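Local structure of YECBM32 (Yersinia enterocolitica, 2JDA) at residues A[28-42]-A[117-131]. The protein probably binds polygalacturonic acid, a component of pectin, in the periplasm through a calcium-containing carbohydrate-binding module of the F5/8 type C (CBM32) family. Sequence-based numbering, arbitrary orientation.
With CA (calcium ion), chain C.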
# COMPACT_ATOMS: atom_id res chain seq x y z
N ASN A 28 5.38 -6.57 -7.88
CA ASN A 28 4.35 -6.04 -8.76
C ASN A 28 3.68 -4.81 -8.16
O ASN A 28 2.98 -4.09 -8.87
CB ASN A 28 3.25 -7.06 -9.11
CG ASN A 28 3.62 -8.13 -10.13
OD1 ASN A 28 2.81 -9.10 -10.35
ND2 ASN A 28 4.74 -8.01 -10.73
N ILE A 29 3.79 -4.60 -6.86
CA ILE A 29 3.11 -3.47 -6.24
C ILE A 29 3.82 -2.17 -6.53
O ILE A 29 3.26 -1.12 -6.25
CB ILE A 29 2.99 -3.72 -4.69
CG1 ILE A 29 1.78 -3.01 -4.13
CG2 ILE A 29 4.25 -3.31 -3.95
CD1 ILE A 29 1.54 -3.29 -2.66
N ALA A 30 5.06 -2.23 -7.03
CA ALA A 30 5.90 -1.05 -7.17
C ALA A 30 6.62 -0.97 -8.50
O ALA A 30 7.70 -0.35 -8.57
CB ALA A 30 6.89 -1.00 -6.03
N ASP A 31 6.04 -1.57 -9.54
CA ASP A 31 6.71 -1.67 -10.86
C ASP A 31 6.26 -0.63 -11.83
O ASP A 31 6.71 -0.63 -12.99
CB ASP A 31 6.57 -3.07 -11.45
CG ASP A 31 5.16 -3.50 -11.68
OD1 ASP A 31 4.20 -2.73 -11.39
OD2 ASP A 31 4.91 -4.57 -12.25
N GLY A 32 5.39 0.27 -11.39
CA GLY A 32 4.92 1.33 -12.27
C GLY A 32 3.90 0.90 -13.29
O GLY A 32 3.49 1.69 -14.17
N ASP A 33 3.38 -0.30 -13.15
CA ASP A 33 2.43 -0.86 -14.08
C ASP A 33 1.11 -1.21 -13.33
O ASP A 33 1.10 -2.15 -12.54
CB ASP A 33 3.08 -2.09 -14.70
CG ASP A 33 2.26 -2.71 -15.80
OD1 ASP A 33 1.07 -2.35 -15.96
OD2 ASP A 33 2.74 -3.57 -16.57
N VAL A 34 0.03 -0.48 -13.57
CA VAL A 34 -1.21 -0.76 -12.89
C VAL A 34 -1.85 -2.08 -13.31
O VAL A 34 -2.80 -2.52 -12.68
CB VAL A 34 -2.25 0.37 -13.04
CG1 VAL A 34 -1.71 1.61 -12.36
CG2 VAL A 34 -2.62 0.56 -14.51
N LYS A 35 -1.37 -2.72 -14.40
CA LYS A 35 -1.89 -3.99 -14.82
C LYS A 35 -1.28 -5.18 -14.05
O LYS A 35 -1.74 -6.29 -14.22
CB LYS A 35 -1.66 -4.25 -16.32
CG LYS A 35 -2.20 -3.18 -17.23
CD LYS A 35 -1.57 -3.40 -18.68
CE LYS A 35 -0.09 -2.86 -18.84
NZ LYS A 35 0.23 -1.49 -18.31
N THR A 36 -0.19 -4.99 -13.32
CA THR A 36 0.36 -6.08 -12.48
C THR A 36 0.00 -5.76 -11.02
O THR A 36 -0.04 -4.60 -10.61
CB THR A 36 1.88 -6.14 -12.58
OG1 THR A 36 2.43 -4.93 -12.04
CG2 THR A 36 2.33 -6.26 -14.02
N ARG A 37 -0.22 -6.81 -10.24
CA ARG A 37 -0.60 -6.66 -8.83
C ARG A 37 0.10 -7.65 -7.95
O ARG A 37 0.52 -8.70 -8.39
CB ARG A 37 -2.10 -6.81 -8.68
CG ARG A 37 -2.70 -8.16 -9.02
CD ARG A 37 -4.20 -8.15 -8.97
NE ARG A 37 -4.86 -9.39 -9.36
CZ ARG A 37 -5.18 -9.70 -10.59
NH1 ARG A 37 -4.81 -8.94 -11.61
NH2 ARG A 37 -5.85 -10.82 -10.77
N TRP A 38 0.23 -7.25 -6.70
CA TRP A 38 0.47 -8.16 -5.59
C TRP A 38 -0.88 -8.60 -5.06
O TRP A 38 -1.78 -7.77 -4.87
CB TRP A 38 1.23 -7.44 -4.46
CG TRP A 38 1.28 -8.21 -3.18
CD1 TRP A 38 1.95 -9.40 -2.98
CD2 TRP A 38 0.65 -7.90 -1.95
NE1 TRP A 38 1.72 -9.87 -1.71
CE2 TRP A 38 0.96 -8.94 -1.04
CE3 TRP A 38 -0.19 -6.85 -1.50
CZ2 TRP A 38 0.47 -8.95 0.26
CZ3 TRP A 38 -0.66 -6.87 -0.23
CH2 TRP A 38 -0.32 -7.92 0.65
N ALA A 39 -1.01 -9.87 -4.75
CA ALA A 39 -2.22 -10.42 -4.13
C ALA A 39 -1.85 -11.52 -3.15
O ALA A 39 -1.00 -12.36 -3.44
CB ALA A 39 -3.17 -10.97 -5.13
N ALA A 40 -2.52 -11.53 -2.00
CA ALA A 40 -2.29 -12.53 -0.95
C ALA A 40 -3.59 -12.74 -0.21
O ALA A 40 -4.42 -11.85 -0.19
CB ALA A 40 -1.23 -12.06 0.00
N SER A 41 -3.78 -13.91 0.42
CA SER A 41 -5.04 -14.24 1.09
C SER A 41 -4.88 -14.25 2.60
O SER A 41 -3.81 -14.56 3.16
CB SER A 41 -5.61 -15.56 0.59
OG SER A 41 -4.69 -16.57 0.64
N GLY A 42 -5.98 -13.88 3.27
CA GLY A 42 -5.99 -13.78 4.70
C GLY A 42 -5.31 -12.52 5.19
O GLY A 42 -5.05 -11.61 4.40
N THR A 117 -2.84 -5.95 5.79
CA THR A 117 -4.07 -5.97 5.00
C THR A 117 -4.96 -7.10 5.51
O THR A 117 -4.50 -8.13 5.98
CB THR A 117 -3.80 -6.13 3.50
OG1 THR A 117 -3.17 -7.39 3.24
CG2 THR A 117 -2.84 -5.07 2.99
N PHE A 118 -6.27 -6.89 5.36
CA PHE A 118 -7.28 -7.76 5.98
C PHE A 118 -8.31 -8.27 4.99
O PHE A 118 -9.40 -8.72 5.42
CB PHE A 118 -7.97 -7.03 7.15
CG PHE A 118 -7.01 -6.45 8.14
CD1 PHE A 118 -6.49 -7.21 9.15
CD2 PHE A 118 -6.59 -5.15 8.05
CE1 PHE A 118 -5.55 -6.68 10.02
CE2 PHE A 118 -5.65 -4.61 8.96
CZ PHE A 118 -5.13 -5.39 9.89
N GLY A 119 -7.99 -8.24 3.68
CA GLY A 119 -8.93 -8.64 2.65
C GLY A 119 -9.90 -7.54 2.33
O GLY A 119 -9.71 -6.39 2.73
N THR A 120 -10.96 -7.90 1.60
CA THR A 120 -11.96 -6.93 1.20
C THR A 120 -13.30 -7.32 1.79
O THR A 120 -13.45 -8.30 2.57
CB THR A 120 -12.08 -6.81 -0.31
OG1 THR A 120 -12.65 -8.03 -0.89
CG2 THR A 120 -10.77 -6.61 -0.97
N ASP A 121 -14.29 -6.47 1.44
CA ASP A 121 -15.70 -6.77 1.76
C ASP A 121 -16.32 -7.84 0.90
O ASP A 121 -17.48 -8.21 1.15
CB ASP A 121 -16.51 -5.46 1.75
CG ASP A 121 -16.46 -4.70 0.40
OD1 ASP A 121 -15.56 -4.92 -0.46
OD2 ASP A 121 -17.33 -3.83 0.10
N VAL A 122 -15.61 -8.32 -0.12
CA VAL A 122 -16.08 -9.38 -1.03
C VAL A 122 -15.47 -10.74 -0.75
O VAL A 122 -16.13 -11.75 -0.94
CB VAL A 122 -15.79 -9.01 -2.52
CG1 VAL A 122 -16.04 -10.22 -3.48
CG2 VAL A 122 -16.63 -7.87 -2.86
N ASN A 123 -14.18 -10.79 -0.41
CA ASN A 123 -13.51 -12.04 -0.12
C ASN A 123 -12.23 -11.78 0.64
O ASN A 123 -11.98 -10.64 1.00
CB ASN A 123 -13.34 -13.00 -1.34
CG ASN A 123 -12.44 -12.50 -2.42
OD1 ASN A 123 -11.35 -12.00 -2.16
ND2 ASN A 123 -12.84 -12.74 -3.67
N ASN A 124 -11.44 -12.81 0.92
CA ASN A 124 -10.34 -12.64 1.84
C ASN A 124 -9.03 -12.40 1.07
O ASN A 124 -7.95 -12.47 1.66
CB ASN A 124 -10.17 -13.77 2.89
CG ASN A 124 -9.61 -14.98 2.31
OD1 ASN A 124 -9.52 -15.12 1.06
ND2 ASN A 124 -9.24 -15.90 3.17
N TRP A 125 -9.10 -11.99 -0.17
CA TRP A 125 -7.90 -11.57 -0.89
C TRP A 125 -7.62 -10.08 -0.69
O TRP A 125 -8.53 -9.25 -0.69
CB TRP A 125 -7.97 -11.86 -2.39
CG TRP A 125 -7.83 -13.32 -2.72
CD1 TRP A 125 -8.84 -14.24 -2.81
CD2 TRP A 125 -6.63 -14.01 -2.96
NE1 TRP A 125 -8.31 -15.48 -3.12
CE2 TRP A 125 -6.96 -15.35 -3.24
CE3 TRP A 125 -5.30 -13.63 -3.01
CZ2 TRP A 125 -6.01 -16.30 -3.50
CZ3 TRP A 125 -4.37 -14.58 -3.25
CH2 TRP A 125 -4.71 -15.88 -3.54
N SER A 126 -6.35 -9.77 -0.54
CA SER A 126 -5.83 -8.42 -0.58
C SER A 126 -5.08 -8.26 -1.87
O SER A 126 -4.17 -9.04 -2.13
CB SER A 126 -4.89 -8.17 0.61
OG SER A 126 -5.56 -8.29 1.87
N ALA A 127 -5.45 -7.31 -2.72
CA ALA A 127 -4.82 -7.20 -4.02
C ALA A 127 -4.61 -5.71 -4.34
O ALA A 127 -5.55 -4.93 -4.29
CB ALA A 127 -5.68 -7.89 -5.09
N ILE A 128 -3.39 -5.34 -4.65
CA ILE A 128 -2.98 -3.96 -4.87
C ILE A 128 -2.21 -3.87 -6.18
O ILE A 128 -1.20 -4.52 -6.34
CB ILE A 128 -2.18 -3.39 -3.68
CG1 ILE A 128 -3.01 -3.46 -2.39
CG2 ILE A 128 -1.78 -1.99 -3.98
CD1 ILE A 128 -2.23 -3.16 -1.07
N ASN A 129 -2.70 -3.03 -7.09
CA ASN A 129 -2.02 -2.85 -8.37
C ASN A 129 -0.74 -2.05 -8.23
O ASN A 129 0.29 -2.34 -8.87
CB ASN A 129 -2.93 -2.15 -9.39
CG ASN A 129 -4.19 -2.93 -9.73
OD1 ASN A 129 -4.27 -4.14 -9.60
ND2 ASN A 129 -5.24 -2.18 -10.19
N GLU A 130 -0.78 -0.98 -7.43
CA GLU A 130 0.35 -0.09 -7.33
C GLU A 130 0.25 0.72 -6.03
O GLU A 130 -0.82 1.03 -5.50
CB GLU A 130 0.34 0.87 -8.53
CG GLU A 130 1.67 1.41 -8.90
CD GLU A 130 2.69 0.42 -9.46
OE1 GLU A 130 2.46 -0.71 -10.02
OE2 GLU A 130 3.81 0.79 -9.25
N ILE A 131 1.43 0.97 -5.47
CA ILE A 131 1.62 1.88 -4.39
C ILE A 131 2.81 2.76 -4.72
O ILE A 131 3.82 2.32 -5.24
CB ILE A 131 1.84 1.11 -3.09
CG1 ILE A 131 1.72 1.99 -1.87
CG2 ILE A 131 3.10 0.41 -3.11
CD1 ILE A 131 1.03 1.19 -0.73
CA CA C . 1.86 -3.01 -10.54
O HOH W 1 -3.90 -5.76 -11.77
O HOH W 2 -6.39 -10.70 2.52
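Glu-130 OE1 is gripped by the calcium ion at 2.4 Å and by a weak bond from Asp-33 N. The other oxygen, OE2, accepts from Gly-32 N at 2.7 Å, the donor lying 40° out of the carboxylate plane. The side chain gets there by a bend at chi2 (68°), which turns its end back to segment 28-36 although CB points away from it. Seven oxygens surround the metal. That segment, a 3-10 end followed by a loop, gives the carbonyls of Asn-28, Asp-33 and Thr-36, OG1 of Thr-36 and OD1 of Asp-31; Asn-129 O completes the set with Glu-130 OE1. The Asp-31 and Glu-130 carboxylates are nearly coplanar, their metal-bound OD1 and OE1 only 3.0 Å apart. Thr-36 OG1 also donates to the syn lone pair of Asp-31 OD2 (2.5 Å); with OD1 on calcium, this restricts the carboxylate's rotation.

Before the chain turns its corner at Asn-129, strand 125-128 pairs antiparallel with strand 38-41 (170°). Trp-38 with Ile-128 and Ala-40 with Ser-126 are hydrogen-bonded pairs, Ser-126 N reaching Ala-40 O at 2.9 Å. On the Ala-39 side, Ser-41 CB sits over the six-membered ring of Trp-125, 3.9 Å from its centroid, a CH-pi contact. Towards the core, Ile-29 CG1 meets Ile-128 CG2 at 3.7 Å. Calcium thus ties the loop to the classic beta bulge at Asn-129 and Glu-130 in this jelly-roll beta-sandwich, and its positive charge probably offsets the two clustered carboxylates, consistent with a structural role.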